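Local coordinates for outer membrane protein SusF (Bacteroides thetaiotaomicron, PDB 4FE9) that binds starch at the bacterial cell surface through carbohydrate-binding modules, before the polysaccharide is imported into the periplasm for degradation, at residues T294-F299 with I438-N443; A29-G34 with I115-S120; V98-Y103 with L140-T145; D151-V156 with N178-E183; L390-G395 with E400-A405. One frame throughout, in Å; residues are numbered along the deposited sequence.

Interaction 1 (T294-F299 with I438-N443); sequences TFWGIF and IAYRGN. With EDO (1,2-ethanediol), chain F.
Y440 turns one edge of its phenol ring toward the six-membered ring of W296 in an offset edge-to-face pair. The two planes stand at 81° to each other and the centroids lie 5.6 Å apart. Contact is made along one side of the phenol: CE1 of Y440 approaches CH2 of W296 at 3.7 Å, and CD1 of Y440 lies 3.9 Å from CZ2 of W296, so the far rim of the indole does the touching. The indole gets there because CG of W296 sits between its backbone N and carbonyl carbon (chi1 69°). On the phenol, CG2 of I438 covers one face near the rim. Beyond the rings, a bound 1,2-ethanediol, probably from the crystallisation liquor, links the segments. Its O1 accepts a nearly straight bond from the backbone N of I298 at 2.7 Å (172° at the hydrogen) and lies 3.1 Å from OH of Y440 in a second hydrogen bond. No direct hydrogen bond joins the segments. W296 also rests on T429 and F431, and Y440 on F462. Strand 294-301 belongs to carbohydrate-binding module 2 and strand 437-440 to module 3, and the pair is an aromatic contact at the interface between two consecutive β-rich modules.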
# COMPACT_ATOMS: atom_id res chain seq x y z
N THR A 294 -9.66 -2.11 10.96
CA THR A 294 -8.86 -3.28 11.24
C THR A 294 -9.48 -4.19 12.27
O THR A 294 -10.06 -3.72 13.28
CB THR A 294 -7.44 -2.91 11.64
OG1 THR A 294 -7.45 -2.30 12.94
CG2 THR A 294 -6.86 -1.94 10.64
N PHE A 295 -9.36 -5.51 12.04
CA PHE A 295 -10.16 -6.52 12.74
C PHE A 295 -9.34 -7.78 12.89
O PHE A 295 -8.34 -7.96 12.18
CB PHE A 295 -11.44 -6.87 11.94
CG PHE A 295 -12.30 -5.71 11.68
CD1 PHE A 295 -13.32 -5.38 12.55
CD2 PHE A 295 -12.17 -4.98 10.52
CE1 PHE A 295 -14.12 -4.26 12.32
CE2 PHE A 295 -12.98 -3.89 10.25
CZ PHE A 295 -13.94 -3.51 11.17
N TRP A 296 -9.73 -8.64 13.82
CA TRP A 296 -9.06 -9.91 14.03
C TRP A 296 -10.02 -10.97 14.59
O TRP A 296 -11.16 -10.66 15.02
CB TRP A 296 -7.83 -9.75 14.93
CG TRP A 296 -8.17 -9.40 16.40
CD1 TRP A 296 -8.51 -8.16 16.90
CD2 TRP A 296 -8.36 -10.33 17.47
NE1 TRP A 296 -8.91 -8.27 18.22
CE2 TRP A 296 -8.77 -9.58 18.61
CE3 TRP A 296 -8.32 -11.73 17.57
CZ2 TRP A 296 -9.01 -10.17 19.83
CZ3 TRP A 296 -8.50 -12.32 18.80
CH2 TRP A 296 -8.83 -11.54 19.92
N GLY A 297 -9.64 -12.23 14.42
CA GLY A 297 -10.36 -13.31 15.04
C GLY A 297 -9.47 -14.52 15.15
O GLY A 297 -8.47 -14.63 14.44
N ILE A 298 -9.82 -15.43 16.04
CA ILE A 298 -9.18 -16.75 16.04
C ILE A 298 -10.14 -17.83 15.61
O ILE A 298 -11.29 -17.85 16.05
CB ILE A 298 -8.57 -17.07 17.38
CG1 ILE A 298 -7.27 -16.30 17.55
CG2 ILE A 298 -8.31 -18.60 17.51
CD1 ILE A 298 -6.70 -16.33 18.94
N PHE A 299 -9.77 -18.51 14.52
CA PHE A 299 -10.71 -19.35 13.80
C PHE A 299 -10.03 -20.68 13.45
O PHE A 299 -8.79 -20.77 13.41
CB PHE A 299 -11.18 -18.68 12.51
CG PHE A 299 -11.99 -17.44 12.72
CD1 PHE A 299 -13.29 -17.50 13.24
CD2 PHE A 299 -11.49 -16.20 12.31
CE1 PHE A 299 -14.03 -16.34 13.43
CE2 PHE A 299 -12.24 -15.03 12.49
CZ PHE A 299 -13.54 -15.12 12.98
N ILE A 438 -16.59 -15.46 26.27
CA ILE A 438 -15.47 -14.59 25.92
C ILE A 438 -15.99 -13.19 25.61
O ILE A 438 -16.93 -13.05 24.85
CB ILE A 438 -14.67 -15.12 24.73
CG1 ILE A 438 -14.29 -16.59 24.98
CG2 ILE A 438 -13.40 -14.28 24.55
CD1 ILE A 438 -13.28 -17.15 23.98
N ALA A 439 -15.56 -12.22 26.42
CA ALA A 439 -15.90 -10.80 26.19
C ALA A 439 -14.69 -10.06 25.65
O ALA A 439 -13.72 -9.80 26.38
CB ALA A 439 -16.36 -10.14 27.50
N TYR A 440 -14.79 -9.64 24.40
CA TYR A 440 -13.74 -8.88 23.77
C TYR A 440 -13.81 -7.42 24.17
O TYR A 440 -14.86 -6.75 23.98
CB TYR A 440 -13.85 -9.00 22.25
CG TYR A 440 -13.65 -10.40 21.75
CD1 TYR A 440 -12.39 -10.94 21.68
CD2 TYR A 440 -14.75 -11.23 21.49
CE1 TYR A 440 -12.20 -12.26 21.30
CE2 TYR A 440 -14.57 -12.55 21.11
CZ TYR A 440 -13.29 -13.05 20.97
OH TYR A 440 -13.08 -14.36 20.53
N ARG A 441 -12.65 -6.84 24.44
CA ARG A 441 -12.59 -5.41 24.74
C ARG A 441 -12.99 -4.61 23.50
O ARG A 441 -13.78 -3.67 23.59
CB ARG A 441 -11.20 -5.00 25.22
CG ARG A 441 -11.02 -3.46 25.26
CD ARG A 441 -9.86 -3.06 26.17
NE ARG A 441 -9.62 -1.62 26.08
CZ ARG A 441 -8.60 -0.99 26.66
NH1 ARG A 441 -8.57 0.35 26.66
NH2 ARG A 441 -7.70 -1.69 27.35
N GLY A 442 -12.42 -4.95 22.35
CA GLY A 442 -12.73 -4.25 21.14
C GLY A 442 -12.31 -2.79 21.21
O GLY A 442 -11.24 -2.48 21.75
N ASN A 443 -13.23 -1.89 20.84
CA ASN A 443 -13.01 -0.43 20.96
C ASN A 443 -13.26 0.19 22.32
O ASN A 443 -13.22 1.42 22.45
CB ASN A 443 -13.82 0.34 19.92
CG ASN A 443 -13.29 0.15 18.54
OD1 ASN A 443 -12.08 0.29 18.30
ND2 ASN A 443 -14.16 -0.24 17.62
C1 EDO F . -13.27 -15.11 17.29
O1 EDO F . -11.92 -14.87 17.72
C2 EDO F . -13.78 -13.83 16.68
O2 EDO F . -15.15 -14.01 16.31

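Interaction 2 (A29-G34 with I115-S120); sequences ATFTAG and ISINAS
F31 and I117 mark the closest approach of two strand segments that run in roughly opposite directions, their CA atoms 8.3 Å apart. That spacing is too wide for backbone pairing, and no hydrogen bond crosses. The segments meet through side chains, with F31, I117 and A119 all pointing inward from their strands. The F31 ring is laid over I117. CB of I117 stands over one face, 4.2 Å from the ring centroid and 25° off the normal, a CH-pi contact displaced toward the rim. Both branches of the isoleucine share in it: CD1 of I117 lies 3.8 Å from CD1 of F31, while CG2 of I117 comes within 3.9 Å of CZ of F31. CG1 of I117 lies anti to its own carbonyl carbon (chi1 -57°), and the extended chain beyond it (chi2 172°) carries CD1 out along the CD1-CE1 side of the ring. At the ring edge, near its plane, CB of A119 completes the cover at 4.4 Å from CZ of F31. All three residues are buried, and the contact is wholly apolar. Around it, F88 of strand 87-91 touches both F31 and I117, V136 of strand 128-141 packs against F31, and V67 of strand 64-72 lies against I117. Strand 128-141 pairs in parallel with 27-33 and antiparallel with 111-122, so the curled sheet wraps round this apolar interior.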
# COMPACT_ATOMS: atom_id res chain seq x y z
N ALA A 29 21.97 -5.69 -36.67
CA ALA A 29 22.33 -4.28 -36.61
C ALA A 29 23.10 -4.03 -35.34
O ALA A 29 22.86 -4.69 -34.33
CB ALA A 29 21.10 -3.41 -36.66
N THR A 30 23.96 -3.02 -35.35
CA THR A 30 24.66 -2.63 -34.15
C THR A 30 24.36 -1.20 -33.86
O THR A 30 24.47 -0.35 -34.73
CB THR A 30 26.19 -2.81 -34.29
OG1 THR A 30 26.46 -4.20 -34.50
CG2 THR A 30 26.91 -2.35 -33.00
N PHE A 31 23.79 -0.98 -32.70
CA PHE A 31 23.51 0.36 -32.18
C PHE A 31 24.56 0.77 -31.15
O PHE A 31 25.01 -0.07 -30.34
CB PHE A 31 22.15 0.35 -31.50
CG PHE A 31 21.03 0.11 -32.44
CD1 PHE A 31 20.46 1.18 -33.15
CD2 PHE A 31 20.54 -1.18 -32.65
CE1 PHE A 31 19.48 0.94 -34.13
CE2 PHE A 31 19.49 -1.41 -33.52
CZ PHE A 31 18.98 -0.35 -34.30
N THR A 32 24.79 2.07 -31.07
CA THR A 32 25.62 2.65 -29.99
C THR A 32 24.90 3.82 -29.34
O THR A 32 24.09 4.50 -29.98
CB THR A 32 26.96 3.17 -30.53
OG1 THR A 32 26.69 4.13 -31.56
CG2 THR A 32 27.81 2.02 -31.13
N ALA A 33 25.26 4.12 -28.09
CA ALA A 33 24.66 5.29 -27.39
C ALA A 33 25.06 6.58 -28.09
O ALA A 33 26.13 6.67 -28.69
CB ALA A 33 25.08 5.31 -25.88
N GLY A 34 24.09 7.50 -28.23
CA GLY A 34 24.33 8.76 -28.92
C GLY A 34 25.27 9.66 -28.12
O GLY A 34 25.62 9.36 -26.96
N ILE A 115 17.53 1.72 -23.97
CA ILE A 115 16.87 2.02 -25.25
C ILE A 115 16.89 0.81 -26.15
O ILE A 115 17.95 0.23 -26.40
CB ILE A 115 17.57 3.16 -25.96
CG1 ILE A 115 17.67 4.36 -25.02
CG2 ILE A 115 16.83 3.54 -27.22
CD1 ILE A 115 18.60 5.40 -25.48
N SER A 116 15.72 0.36 -26.54
CA SER A 116 15.58 -0.80 -27.41
C SER A 116 14.98 -0.35 -28.74
O SER A 116 13.83 0.09 -28.76
CB SER A 116 14.63 -1.81 -26.76
OG SER A 116 14.81 -3.11 -27.27
N ILE A 117 15.76 -0.42 -29.82
CA ILE A 117 15.27 -0.06 -31.16
C ILE A 117 15.06 -1.29 -32.04
O ILE A 117 15.96 -2.12 -32.17
CB ILE A 117 16.22 0.90 -31.89
CG1 ILE A 117 16.46 2.16 -31.06
CG2 ILE A 117 15.62 1.29 -33.24
CD1 ILE A 117 17.52 3.07 -31.61
N ASN A 118 13.83 -1.50 -32.44
CA ASN A 118 13.50 -2.61 -33.33
C ASN A 118 13.37 -2.04 -34.74
O ASN A 118 12.47 -1.21 -35.01
CB ASN A 118 12.17 -3.27 -32.87
CG ASN A 118 11.78 -4.48 -33.70
OD1 ASN A 118 11.92 -4.50 -34.94
ND2 ASN A 118 11.20 -5.46 -33.04
N ALA A 119 14.38 -2.29 -35.58
CA ALA A 119 14.37 -1.73 -36.92
C ALA A 119 14.25 -2.82 -38.00
O ALA A 119 14.54 -4.00 -37.76
CB ALA A 119 15.64 -0.89 -37.15
N SER A 120 13.89 -2.39 -39.22
CA SER A 120 13.91 -3.24 -40.40
C SER A 120 14.60 -2.56 -41.55
O SER A 120 14.64 -1.33 -41.63
CB SER A 120 12.48 -3.62 -40.82
OG SER A 120 11.90 -4.48 -39.87

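Interaction 3 (V98-Y103 with L140-T145); sequences VTQEAY and LQPATT. With EDO (1,2-ethanediol), chain D.
The side-chain amide of Q100 carries P142 above its plane: CB of the proline stands over the NE2 end, 3.8 Å from NE2. This is one of two contacts by which helix 92-102 packs against the end of strand 128-141 in the N-terminal domain, an E-set relative whose mixed sheet the helix adjoins. Nearby, the ring of Y103 has the carbonyl O of T99 in its plane at the edge. Q100 reaches the proline with an extended chain (chi2 -175°), and the two side chains slide past each other in opposite directions, so that CG of Q100 also comes within 4.1 Å of CG of P142. The amide is fixed from elsewhere: NE2 is bonded to D96 and OE1 to R106, which leaves P142 a purely van der Waals neighbour. The second contact pairs T99 with L140. CD2 of L140 lies about equally near CB and CG2 of T99, and the leucine chain crosses the threonine at a slant. Further along, Q141 points away from the helix, and its NE2 makes a weak hydrogen bond to O1 of a bound 1,2-ethanediol at 3.3 Å. L140 also touches L95 and D96. OG1 of T99 stands 3.9 Å from CD2 of L140, while its hydrogen bond goes back along the helix to the carbonyl O of L95.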
# COMPACT_ATOMS: atom_id res chain seq x y z
N VAL A 98 9.32 11.26 -19.88
CA VAL A 98 9.19 9.83 -19.91
C VAL A 98 10.05 9.18 -18.80
O VAL A 98 9.67 8.16 -18.21
CB VAL A 98 9.55 9.27 -21.33
CG1 VAL A 98 9.75 7.80 -21.28
CG2 VAL A 98 8.41 9.62 -22.32
N THR A 99 11.20 9.79 -18.49
CA THR A 99 12.09 9.28 -17.46
C THR A 99 11.38 9.35 -16.08
O THR A 99 11.42 8.39 -15.29
CB THR A 99 13.45 10.11 -17.39
OG1 THR A 99 14.19 9.93 -18.60
CG2 THR A 99 14.32 9.61 -16.21
N GLN A 100 10.64 10.44 -15.86
CA GLN A 100 10.03 10.67 -14.55
C GLN A 100 8.82 9.75 -14.36
O GLN A 100 8.70 9.11 -13.37
CB GLN A 100 9.68 12.16 -14.39
CG GLN A 100 10.93 13.10 -14.38
CD GLN A 100 10.58 14.56 -14.11
OE1 GLN A 100 9.72 14.84 -13.31
NE2 GLN A 100 11.33 15.49 -14.71
N GLU A 101 8.08 9.52 -15.44
CA GLU A 101 7.04 8.47 -15.44
C GLU A 101 7.56 7.06 -15.20
O GLU A 101 7.10 6.38 -14.29
CB GLU A 101 6.24 8.51 -16.74
CG GLU A 101 5.46 9.77 -16.88
CD GLU A 101 4.18 9.77 -16.02
OE1 GLU A 101 3.88 8.72 -15.36
OE2 GLU A 101 3.47 10.80 -16.03
N ALA A 102 8.58 6.66 -15.94
CA ALA A 102 9.19 5.35 -15.74
C ALA A 102 9.51 5.10 -14.28
O ALA A 102 9.38 3.97 -13.82
CB ALA A 102 10.43 5.19 -16.57
N TYR A 103 10.09 6.10 -13.61
CA TYR A 103 10.55 5.91 -12.24
C TYR A 103 9.53 6.39 -11.20
O TYR A 103 9.82 6.41 -10.01
CB TYR A 103 11.92 6.57 -12.01
CG TYR A 103 13.08 5.82 -12.65
CD1 TYR A 103 13.71 4.78 -11.98
CD2 TYR A 103 13.45 6.06 -13.98
CE1 TYR A 103 14.72 4.02 -12.58
CE2 TYR A 103 14.50 5.34 -14.59
CZ TYR A 103 15.11 4.30 -13.87
OH TYR A 103 16.13 3.57 -14.43
N LEU A 140 19.84 10.13 -17.38
CA LEU A 140 19.30 11.46 -17.35
C LEU A 140 18.99 11.80 -15.89
O LEU A 140 18.46 10.96 -15.14
CB LEU A 140 18.01 11.56 -18.20
CG LEU A 140 17.27 12.91 -18.25
CD1 LEU A 140 16.65 13.21 -19.63
CD2 LEU A 140 16.19 12.99 -17.16
N GLN A 141 19.33 13.01 -15.49
CA GLN A 141 19.04 13.46 -14.14
C GLN A 141 18.04 14.59 -14.20
O GLN A 141 18.35 15.68 -14.69
CB GLN A 141 20.32 13.95 -13.46
CG GLN A 141 20.08 14.48 -12.01
CD GLN A 141 21.30 15.21 -11.47
OE1 GLN A 141 22.38 15.10 -12.01
NE2 GLN A 141 21.10 16.00 -10.46
N PRO A 142 16.85 14.36 -13.65
CA PRO A 142 15.84 15.41 -13.66
C PRO A 142 16.33 16.61 -12.88
O PRO A 142 17.31 16.51 -12.15
CB PRO A 142 14.65 14.76 -12.95
CG PRO A 142 14.81 13.31 -13.20
CD PRO A 142 16.31 13.07 -13.18
N ALA A 143 15.70 17.76 -13.11
CA ALA A 143 16.16 19.03 -12.55
C ALA A 143 15.96 19.01 -11.03
O ALA A 143 15.27 18.13 -10.48
CB ALA A 143 15.42 20.16 -13.14
N THR A 144 16.75 19.83 -10.37
CA THR A 144 16.71 19.97 -8.93
C THR A 144 15.29 20.28 -8.45
O THR A 144 14.58 21.05 -9.06
CB THR A 144 17.67 21.09 -8.52
OG1 THR A 144 19.00 20.65 -8.84
CG2 THR A 144 17.58 21.40 -7.01
N THR A 145 14.83 19.54 -7.47
CA THR A 145 13.49 19.79 -6.92
C THR A 145 13.54 20.88 -5.86
O THR A 145 14.62 21.23 -5.39
CB THR A 145 12.86 18.55 -6.39
OG1 THR A 145 13.59 18.09 -5.26
CG2 THR A 145 12.85 17.42 -7.48
C1 EDO D . 23.75 18.55 -10.21
O1 EDO D . 22.93 18.34 -9.04
C2 EDO D . 23.01 19.43 -11.20
O2 EDO D . 22.33 20.51 -10.50

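Interaction 4 (D151-V156 with N178-E183); sequences DGYYIV and NLYILE
Y153 drives the edge of its ring into the face of Y180. CD2 of Y153 stands over the centre of the Y180 ring, 3.7 Å from CZ of Y180. The planes are inclined at 70° and the centroids lie 4.9 Å apart, an edge-to-face pair. Both tyrosines hold CG anti to the carbonyl carbon, which brings the rings together between the strands. CE2 of Y153 reaches on to OH of Y180 at 3.9 Å, and CA of G152 lies 4.4 Å from CE1 of Y180. The hydroxyl of Y153 is bonded to the backbone N of D149, which helps fix its ring, and F245 adds a further edge-to-face neighbour. A second layer follows: CD2 of L182 touches CG1 of I155 at 3.9 Å, the leucine holding CG anti to its backbone N (chi1 -174°). A leucine in place of Y180 would probably leave the CD2 edge of Y153 without its aromatic face and open a gap beside G152. Strand 168-172 lies between strands 153-157 and 179-186 in the sheet, and it bonds to Y153 and I155 through M170 and Q168. I155 also packs on F192, a D-glucose-binding residue, consistent with a place in the apolar core of carbohydrate-binding module 1, close to its glucose-binding residues.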
# COMPACT_ATOMS: atom_id res chain seq x y z
N ASP A 151 9.65 24.04 8.04
CA ASP A 151 8.43 24.16 8.82
C ASP A 151 7.25 23.42 8.19
O ASP A 151 6.12 23.59 8.62
CB ASP A 151 8.10 25.63 9.01
CG ASP A 151 9.17 26.37 9.80
OD1 ASP A 151 9.40 25.99 10.96
OD2 ASP A 151 9.90 27.20 9.19
N GLY A 152 7.50 22.60 7.18
CA GLY A 152 6.46 21.66 6.71
C GLY A 152 5.56 22.23 5.62
O GLY A 152 5.92 23.20 4.95
N TYR A 153 4.39 21.62 5.43
CA TYR A 153 3.52 21.93 4.30
C TYR A 153 2.07 22.07 4.77
O TYR A 153 1.64 21.38 5.67
CB TYR A 153 3.60 20.80 3.26
CG TYR A 153 4.95 20.71 2.62
CD1 TYR A 153 5.28 21.56 1.58
CD2 TYR A 153 5.99 20.00 3.25
CE1 TYR A 153 6.62 21.67 1.12
CE2 TYR A 153 7.32 20.09 2.78
CZ TYR A 153 7.61 20.88 1.68
OH TYR A 153 8.91 21.02 1.24
N TYR A 154 1.31 22.90 4.06
CA TYR A 154 -0.09 23.13 4.38
C TYR A 154 -0.99 22.84 3.15
O TYR A 154 -0.56 23.05 2.00
CB TYR A 154 -0.27 24.57 4.81
CG TYR A 154 0.31 24.85 6.16
CD1 TYR A 154 1.68 25.00 6.33
CD2 TYR A 154 -0.51 24.93 7.28
CE1 TYR A 154 2.22 25.26 7.59
CE2 TYR A 154 0.01 25.22 8.54
CZ TYR A 154 1.38 25.36 8.69
OH TYR A 154 1.91 25.58 9.94
N ILE A 155 -2.21 22.34 3.39
CA ILE A 155 -3.24 22.30 2.35
C ILE A 155 -4.17 23.48 2.48
O ILE A 155 -4.65 23.81 3.59
CB ILE A 155 -4.07 21.03 2.42
CG1 ILE A 155 -3.19 19.78 2.36
CG2 ILE A 155 -5.19 21.02 1.35
CD1 ILE A 155 -2.63 19.52 1.03
N VAL A 156 -4.49 24.09 1.33
CA VAL A 156 -5.49 25.13 1.23
C VAL A 156 -6.38 24.75 0.01
O VAL A 156 -5.86 24.43 -1.05
CB VAL A 156 -4.80 26.50 0.97
CG1 VAL A 156 -5.81 27.58 0.64
CG2 VAL A 156 -3.98 26.91 2.15
N ASN A 178 9.83 11.77 4.21
CA ASN A 178 9.55 12.51 2.98
C ASN A 178 8.07 12.65 2.76
O ASN A 178 7.65 13.26 1.80
CB ASN A 178 10.15 11.78 1.79
CG ASN A 178 11.62 11.55 1.93
OD1 ASN A 178 12.39 12.50 2.09
ND2 ASN A 178 12.05 10.29 1.76
N LEU A 179 7.30 11.91 3.55
CA LEU A 179 5.89 11.77 3.32
C LEU A 179 5.04 12.65 4.28
O LEU A 179 5.27 12.65 5.53
CB LEU A 179 5.51 10.32 3.46
CG LEU A 179 4.07 9.92 3.11
CD1 LEU A 179 3.73 10.27 1.66
CD2 LEU A 179 3.88 8.39 3.36
N TYR A 180 4.17 13.48 3.70
CA TYR A 180 3.25 14.31 4.45
C TYR A 180 1.81 13.94 4.13
O TYR A 180 1.47 13.65 2.98
CB TYR A 180 3.46 15.78 4.10
CG TYR A 180 4.81 16.28 4.40
CD1 TYR A 180 5.09 16.91 5.61
CD2 TYR A 180 5.88 15.99 3.54
CE1 TYR A 180 6.38 17.35 5.91
CE2 TYR A 180 7.18 16.34 3.88
CZ TYR A 180 7.42 17.05 5.04
OH TYR A 180 8.68 17.48 5.33
N ILE A 181 0.97 13.99 5.15
CA ILE A 181 -0.36 13.40 5.09
C ILE A 181 -1.36 14.43 5.62
O ILE A 181 -1.11 15.08 6.64
CB ILE A 181 -0.44 12.16 6.00
CG1 ILE A 181 0.58 11.11 5.59
CG2 ILE A 181 -1.84 11.59 5.99
CD1 ILE A 181 0.26 10.45 4.32
N LEU A 182 -2.56 14.45 5.03
CA LEU A 182 -3.70 15.09 5.67
C LEU A 182 -4.92 14.24 5.48
O LEU A 182 -5.30 13.93 4.37
CB LEU A 182 -3.96 16.48 5.06
CG LEU A 182 -5.05 17.24 5.78
CD1 LEU A 182 -4.49 17.93 7.01
CD2 LEU A 182 -5.75 18.25 4.85
N GLU A 183 -5.58 13.92 6.58
CA GLU A 183 -6.87 13.31 6.55
C GLU A 183 -7.91 14.37 6.72
O GLU A 183 -7.73 15.27 7.50
CB GLU A 183 -6.98 12.26 7.64
CG GLU A 183 -5.86 11.24 7.57
CD GLU A 183 -5.94 10.22 8.69
OE1 GLU A 183 -6.77 9.29 8.61
OE2 GLU A 183 -5.27 10.44 9.72

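Interaction 5 (L390-G395 with E400-A405); sequences LFTVPG and EFVSPA
The carbonyl O of V402 takes two groups of the other segment: N of T392 at 2.9 Å, in the carbonyl plane, and CA of F391 in a CA-H...O contact at 3.2 Å. The return bond runs from N of V402 to O of T392 at 3.2 Å, on a lone pair and fairly straight (152°). CA of F401 adds its hydrogen to the same T392 oxygen, 3.1 Å away. The two N-H...O bonds make T392 and V402 a single hydrogen-bonded antiparallel bridge. On either side of it a ring takes a CH-pi contact. CB of S403 stands over one face of F391, 3.5 Å from the centroid, while CB of F401 lies 3.8 Å from CD1 of F391, at the ring edge. CD of P394 stands almost centrally over one face of the F401 ring, 3.5 Å from its centroid and 9° off the normal, and V393 runs beside that ring. OG of S403 lies between its backbone N and carbonyl carbon (chi1 62°), turned to the N of V458, with CB meeting the phenyl. With alanine in place of F391, CB of S403 would probably lose its aromatic cover and a gap would open beside CB of F401. F401 also packs edge-to-face with F462 and with W349 of module 2. Two backbone bonds set the register, while the side-chain contacts are chiefly carbon against aromatic rings, so the loop's hold on strand 401-402 is probably largely apolar.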
# COMPACT_ATOMS: atom_id res chain seq x y z
N LEU A 390 2.42 -18.06 27.15
CA LEU A 390 1.69 -18.56 25.97
C LEU A 390 0.67 -19.65 26.30
O LEU A 390 0.94 -20.49 27.13
CB LEU A 390 2.70 -19.06 24.95
CG LEU A 390 2.23 -19.29 23.53
CD1 LEU A 390 2.30 -17.98 22.78
CD2 LEU A 390 3.11 -20.36 22.84
N PHE A 391 -0.51 -19.60 25.70
CA PHE A 391 -1.52 -20.61 25.93
C PHE A 391 -1.19 -21.79 25.02
O PHE A 391 -1.00 -21.60 23.80
CB PHE A 391 -2.93 -20.10 25.53
CG PHE A 391 -3.67 -19.32 26.61
CD1 PHE A 391 -5.03 -19.51 26.78
CD2 PHE A 391 -3.08 -18.21 27.22
CE1 PHE A 391 -5.78 -18.70 27.65
CE2 PHE A 391 -3.81 -17.43 28.15
CZ PHE A 391 -5.15 -17.68 28.34
N THR A 392 -1.34 -23.01 25.53
CA THR A 392 -1.33 -24.19 24.67
C THR A 392 -2.47 -24.12 23.67
O THR A 392 -3.59 -23.74 24.02
CB THR A 392 -1.45 -25.52 25.48
OG1 THR A 392 -2.84 -25.86 25.61
CG2 THR A 392 -0.82 -25.38 26.84
N VAL A 393 -2.21 -24.65 22.46
CA VAL A 393 -3.16 -24.62 21.35
C VAL A 393 -3.80 -26.01 21.11
O VAL A 393 -3.10 -26.97 20.86
CB VAL A 393 -2.44 -24.17 20.03
CG1 VAL A 393 -3.40 -24.16 18.87
CG2 VAL A 393 -1.81 -22.81 20.20
N PRO A 394 -5.12 -26.07 21.03
CA PRO A 394 -5.76 -27.36 20.80
C PRO A 394 -5.47 -27.92 19.40
O PRO A 394 -5.43 -27.15 18.42
CB PRO A 394 -7.24 -27.03 20.93
CG PRO A 394 -7.35 -25.61 20.46
CD PRO A 394 -6.06 -24.95 20.86
N GLY A 395 -5.45 -29.26 19.28
CA GLY A 395 -5.43 -29.94 17.98
C GLY A 395 -6.79 -30.11 17.34
O GLY A 395 -6.90 -30.23 16.11
N GLU A 400 -9.69 -26.35 23.30
CA GLU A 400 -9.59 -25.20 24.16
C GLU A 400 -8.15 -24.80 24.31
O GLU A 400 -7.27 -25.66 24.39
CB GLU A 400 -10.26 -25.49 25.53
CG GLU A 400 -11.77 -25.80 25.39
CD GLU A 400 -12.48 -26.11 26.73
OE1 GLU A 400 -13.73 -26.04 26.75
OE2 GLU A 400 -11.80 -26.45 27.74
N PHE A 401 -7.88 -23.52 24.12
CA PHE A 401 -6.60 -22.97 24.51
C PHE A 401 -6.57 -22.93 26.03
O PHE A 401 -7.57 -22.61 26.66
CB PHE A 401 -6.41 -21.55 23.92
CG PHE A 401 -6.46 -21.50 22.40
CD1 PHE A 401 -7.61 -21.79 21.72
CD2 PHE A 401 -5.34 -21.14 21.67
CE1 PHE A 401 -7.65 -21.78 20.32
CE2 PHE A 401 -5.38 -21.10 20.27
CZ PHE A 401 -6.54 -21.42 19.61
N VAL A 402 -5.42 -23.23 26.62
CA VAL A 402 -5.31 -23.26 28.07
C VAL A 402 -4.07 -22.55 28.51
O VAL A 402 -3.03 -22.68 27.88
CB VAL A 402 -5.31 -24.74 28.61
CG1 VAL A 402 -5.26 -24.76 30.16
CG2 VAL A 402 -6.56 -25.47 28.12
N SER A 403 -4.23 -21.66 29.49
CA SER A 403 -3.12 -20.86 29.99
C SER A 403 -2.24 -21.66 30.93
O SER A 403 -2.67 -22.67 31.47
CB SER A 403 -3.66 -19.61 30.72
OG SER A 403 -4.46 -19.96 31.86
N PRO A 404 -1.02 -21.18 31.16
CA PRO A 404 -0.13 -21.59 32.26
C PRO A 404 -0.75 -21.25 33.60
O PRO A 404 -1.16 -20.11 33.81
CB PRO A 404 1.11 -20.71 32.05
CG PRO A 404 0.94 -20.09 30.66
CD PRO A 404 -0.51 -20.00 30.45
N ALA A 405 -0.80 -22.22 34.51
CA ALA A 405 -1.44 -22.01 35.82
C ALA A 405 -0.98 -20.70 36.49
O ALA A 405 0.20 -20.37 36.47
CB ALA A 405 -1.16 -23.22 36.75

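Interactions 2, 3 and 4 are buried, whereas interactions 1 and 5 are only partly so. Interactions 2 and 3 both reach the N-terminal mixed sheet. Interaction 2 fills its interior with aliphatic and aromatic groups, and interaction 3 packs a helix against the end of strand 128-141, with polar ends satisfied elsewhere. Interaction 4, about 23 Å from interaction 3 between centres, is a core contact within module 1. Interactions 1 and 4 share edge-to-face rings, but interaction 1 spans two modules and adds an ethanediol. Interaction 5 is nested in the loop closed by interaction 1 and touches it, I298 CG2 to F401 CZ at 3.9 Å. It alone carries backbone hydrogen bonds across its segments.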